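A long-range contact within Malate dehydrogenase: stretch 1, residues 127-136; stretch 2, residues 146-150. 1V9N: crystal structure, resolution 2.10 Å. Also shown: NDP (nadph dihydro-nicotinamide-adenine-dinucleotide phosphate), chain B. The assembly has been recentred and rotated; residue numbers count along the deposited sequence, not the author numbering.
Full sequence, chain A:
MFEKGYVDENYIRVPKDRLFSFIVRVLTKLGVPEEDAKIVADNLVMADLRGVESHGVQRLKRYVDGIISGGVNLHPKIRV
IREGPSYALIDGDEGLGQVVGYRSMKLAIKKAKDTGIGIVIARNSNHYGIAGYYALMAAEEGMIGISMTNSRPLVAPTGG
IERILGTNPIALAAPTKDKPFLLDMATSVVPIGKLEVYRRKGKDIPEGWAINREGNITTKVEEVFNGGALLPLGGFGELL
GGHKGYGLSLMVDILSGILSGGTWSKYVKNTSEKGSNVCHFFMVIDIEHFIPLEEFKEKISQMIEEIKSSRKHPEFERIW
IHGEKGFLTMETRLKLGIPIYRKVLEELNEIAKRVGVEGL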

# COMPACT_ATOMS: atom_id res chain seq x y z
N HIS A 127 -2.08 6.72 -20.00
CA HIS A 127 -2.81 7.17 -18.81
C HIS A 127 -4.19 6.51 -18.78
O HIS A 127 -4.94 6.61 -19.74
N TYR A 128 -4.53 5.84 -17.67
CA TYR A 128 -5.82 5.17 -17.61
C TYR A 128 -6.90 5.74 -16.70
O TYR A 128 -7.84 5.04 -16.32
N GLY A 129 -6.79 7.02 -16.35
CA GLY A 129 -7.80 7.62 -15.50
C GLY A 129 -7.71 7.20 -14.05
O GLY A 129 -6.62 6.96 -13.54
N ILE A 130 -8.85 7.12 -13.36
CA ILE A 130 -8.84 6.74 -11.95
C ILE A 130 -8.57 5.25 -11.76
O ILE A 130 -9.13 4.41 -12.47
N ALA A 131 -7.69 4.93 -10.82
CA ALA A 131 -7.33 3.55 -10.53
C ALA A 131 -8.52 2.78 -9.96
O ALA A 131 -8.68 1.58 -10.21
N GLY A 132 -9.37 3.47 -9.20
CA GLY A 132 -10.52 2.81 -8.60
C GLY A 132 -11.48 2.20 -9.60
O GLY A 132 -12.22 1.27 -9.29
N TYR A 133 -11.48 2.73 -10.82
CA TYR A 133 -12.35 2.22 -11.86
C TYR A 133 -12.10 0.73 -12.13
O TYR A 133 -13.04 -0.04 -12.31
N TYR A 134 -10.83 0.33 -12.15
CA TYR A 134 -10.48 -1.06 -12.42
C TYR A 134 -10.69 -1.94 -11.18
O TYR A 134 -11.15 -3.07 -11.28
N ALA A 135 -10.36 -1.40 -10.01
CA ALA A 135 -10.55 -2.17 -8.78
C ALA A 135 -12.03 -2.50 -8.61
O ALA A 135 -12.38 -3.61 -8.21
N LEU A 136 -12.89 -1.53 -8.91
CA LEU A 136 -14.34 -1.70 -8.78
C LEU A 136 -14.88 -2.81 -9.67
O LEU A 136 -15.86 -3.48 -9.31
N ILE A 146 -7.47 -4.96 -6.82
CA ILE A 146 -6.39 -4.03 -6.52
C ILE A 146 -5.81 -3.54 -7.84
O ILE A 146 -5.55 -4.34 -8.75
N SER A 147 -5.63 -2.23 -7.96
CA SER A 147 -5.05 -1.67 -9.17
C SER A 147 -4.09 -0.54 -8.84
O SER A 147 -4.31 0.22 -7.90
N MSE A 148 -3.02 -0.45 -9.61
CA MSE A 148 -2.00 0.58 -9.44
C MSE A 148 -1.51 0.96 -10.82
O MSE A 148 -1.70 0.20 -11.79
N THR A 149 -0.86 2.12 -10.91
CA THR A 149 -0.31 2.60 -12.16
C THR A 149 0.77 3.63 -11.84
O THR A 149 0.68 4.34 -10.84
N ASN A 150 1.81 3.69 -12.66
CA ASN A 150 2.84 4.68 -12.44
C ASN A 150 2.44 5.87 -13.31
O ASN A 150 1.38 5.84 -13.96

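Read as a design, this contact sets a loop that runs into a helix against a strand, with the helix and strand directions close to antiparallel at 155° and their axes approaching to 6.8 Å. So close an approach goes with small side chains at the crossing. The strand alternates as a strand should: Ser 147 and Thr 149 point their CA-to-CB bonds toward the first stretch, while Ile 146 and Met 148, the latter a selenomethionine, point away. On the other side Tyr 128, Ala 131 and Tyr 134 point toward the strand, and Ala 135 sits sideways to it.

The polar centre is one pair of hydroxyls. Tyr 128, with chi1 in p at 76°, reaches with its ring until its OH lies 2.8 Å from OG of Ser 147, a hydrogen bond in which either group could be the donor. Ser 147 adopts t, and all its neighbours in this contact are buried, so the bond gives two hydroxyls a partner inside the protein. The same Tyr 128 OH lies 3.4 Å from the backbone O of Met 148, so the main chain also supplies polar surroundings for it.

Nonpolar packing builds on the same ring. Thr 149, also t, places CB over one face of Tyr 128, 4.0 Å from the ring centroid and 29° off its normal, a CH-pi contact. Its methyl completes the fit, with CG2 of Thr 149 3.5 Å from CE1 of Tyr 128. One tyrosine therefore serves two inward strand positions, hydrogen-bonding to Ser 147 and carrying Thr 149 over a ring face.

Nearer the helix the packing is lighter. CB of Ser 147 rests 3.7 Å from O of Ala 131 and 4.2 Å from N of Ala 135, so the serine lies against backbone as much as against side chains. The side chains of the two alanines are single methyl groups, and CB of Ala 135 comes within 4.5 Å of N of Ile 146, where the CA atoms of these two residues are 5.1 Å apart. Tyr 134, in m at -51°, offers its CB to OG of Ser 147 at 3.9 Å, but the end of its side chain leads away. That end is used within its own stretch: OH of Tyr 134 donates to the backbone O of Tyr 128 at 2.6 Å, tying the helix back to the loop that carries the key ring.

A water and the cofactor finish the site. Water 1 joins three groups, accepting from N of Tyr 128 at 2.9 Å and from N7N of NDP at 3.1 Å, and hydrogen-bonding to OG1 of Thr 149 at 2.9 Å. The carboxamide nitrogen N7N of NDP also donates to O of Gly 129 at 3.0 Å, and N of Ala 131 donates to NDP O2D at 3.1 Å. The rule is economical: the first stretch makes its direct hydrogen bonds to the cofactor through backbone atoms of Gly 129 and Ala 131, while the Tyr 128 side chain packs on the strand.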

# COMPACT_ATOMS: atom_id res chain seq x y z
CB HIS A 127 -2.95 8.69 -18.84
CG HIS A 127 -3.69 9.26 -17.67
ND1 HIS A 127 -5.04 9.51 -17.70
CD2 HIS A 127 -3.26 9.66 -16.45
CE1 HIS A 127 -5.41 10.04 -16.55
NE2 HIS A 127 -4.35 10.14 -15.77
CB TYR A 128 -5.63 3.66 -17.33
CG TYR A 128 -5.27 3.23 -15.91
CD1 TYR A 128 -5.31 4.12 -14.83
CD2 TYR A 128 -4.99 1.88 -15.64
CE1 TYR A 128 -5.08 3.67 -13.51
CE2 TYR A 128 -4.76 1.43 -14.33
CZ TYR A 128 -4.81 2.33 -13.27
OH TYR A 128 -4.64 1.87 -11.98
CB ILE A 130 -10.16 7.13 -11.24
CG1 ILE A 130 -11.36 6.51 -11.96
CG2 ILE A 130 -10.32 8.65 -11.21
CD1 ILE A 130 -12.68 6.83 -11.30
CB ALA A 131 -6.16 3.51 -9.54
CB TYR A 133 -12.13 3.01 -13.15
CG TYR A 133 -12.89 2.48 -14.35
CD1 TYR A 133 -14.24 2.81 -14.56
CD2 TYR A 133 -12.27 1.63 -15.27
CE1 TYR A 133 -14.94 2.31 -15.66
CE2 TYR A 133 -12.96 1.13 -16.37
CZ TYR A 133 -14.28 1.47 -16.56
OH TYR A 133 -14.94 0.97 -17.65
CB TYR A 134 -9.03 -1.13 -12.92
CG TYR A 134 -8.80 -0.17 -14.06
CD1 TYR A 134 -9.17 -0.50 -15.37
CD2 TYR A 134 -8.35 1.13 -13.81
CE1 TYR A 134 -9.11 0.45 -16.40
CE2 TYR A 134 -8.29 2.08 -14.83
CZ TYR A 134 -8.67 1.74 -16.11
OH TYR A 134 -8.64 2.70 -17.10
CB ALA A 135 -10.04 -1.39 -7.57
CB LEU A 136 -15.08 -0.40 -9.10
CG LEU A 136 -15.28 0.58 -7.94
CD1 LEU A 136 -16.00 1.82 -8.44
CD2 LEU A 136 -16.09 -0.10 -6.82
CB ILE A 146 -5.25 -4.69 -5.72
CG1 ILE A 146 -5.73 -5.03 -4.31
CG2 ILE A 146 -4.05 -3.74 -5.66
CD1 ILE A 146 -4.75 -5.87 -3.52
CB SER A 147 -6.13 -1.15 -10.11
OG SER A 147 -5.54 -0.74 -11.33
CB MSE A 148 -0.80 0.05 -8.66
CG MSE A 148 -1.07 -0.51 -7.28
SE MSE A 148 0.54 -1.39 -6.60
CE MSE A 148 -0.31 -2.49 -5.24
CB THR A 149 -1.38 3.29 -13.03
OG1 THR A 149 -0.80 3.69 -14.28
CG2 THR A 149 -1.95 4.52 -12.33
CB ASN A 150 4.23 4.14 -12.79
CG ASN A 150 4.36 3.70 -14.23
OD1 ASN A 150 3.46 3.91 -15.04
ND2 ASN A 150 5.49 3.10 -14.56
PA NDP B . -8.55 11.62 -2.24
O1A NDP B . -9.62 12.33 -2.90
O2A NDP B . -7.70 12.22 -1.16
O5B NDP B . -9.19 10.21 -1.69
C5B NDP B . -8.38 9.24 -1.01
C4B NDP B . -9.32 8.06 -0.70
O4B NDP B . -9.79 8.32 0.64
C3B NDP B . -10.55 7.88 -1.54
O3B NDP B . -10.77 6.45 -1.71
C2B NDP B . -11.68 8.50 -0.80
O2B NDP B . -13.01 8.02 -1.08
C1B NDP B . -11.21 8.33 0.62
N9A NDP B . -11.61 9.41 1.55
C8A NDP B . -11.70 10.82 1.33
N7A NDP B . -12.07 11.45 2.42
C5A NDP B . -12.24 10.49 3.38
C6A NDP B . -12.61 10.51 4.77
N6A NDP B . -12.89 11.67 5.37
N1A NDP B . -12.69 9.32 5.47
C2A NDP B . -12.40 8.13 4.86
N3A NDP B . -12.03 8.01 3.56
C4A NDP B . -11.97 9.24 2.87
O3 NDP B . -7.53 10.98 -3.25
PN NDP B . -6.47 11.45 -4.33
O1N NDP B . -5.19 10.92 -3.86
O2N NDP B . -6.65 12.94 -4.35
O5D NDP B . -7.02 10.73 -5.63
C5D NDP B . -7.12 11.40 -6.92
C4D NDP B . -7.70 10.42 -8.01
O4D NDP B . -6.80 10.47 -9.11
C3D NDP B . -7.79 8.92 -7.63
O3D NDP B . -9.03 8.41 -8.13
C2D NDP B . -6.57 8.26 -8.25
O2D NDP B . -6.80 6.90 -8.55
C1D NDP B . -6.34 9.17 -9.49
N1N NDP B . -4.92 9.28 -9.92
C2N NDP B . -4.60 8.74 -11.20
C3N NDP B . -3.22 8.84 -11.63
C7N NDP B . -2.83 8.31 -12.94
O7N NDP B . -1.67 8.37 -13.37
N7N NDP B . -3.75 7.72 -13.74
C4N NDP B . -2.28 9.48 -10.75
C5N NDP B . -2.61 10.00 -9.51
C6N NDP B . -3.94 9.91 -9.09
P2B NDP B . -14.05 8.72 -1.99
O1X NDP B . -15.30 8.55 -1.22
O2X NDP B . -14.13 8.02 -3.31
O3X NDP B . -13.69 10.19 -2.17
O HOH W 1 -2.43 5.70 -15.62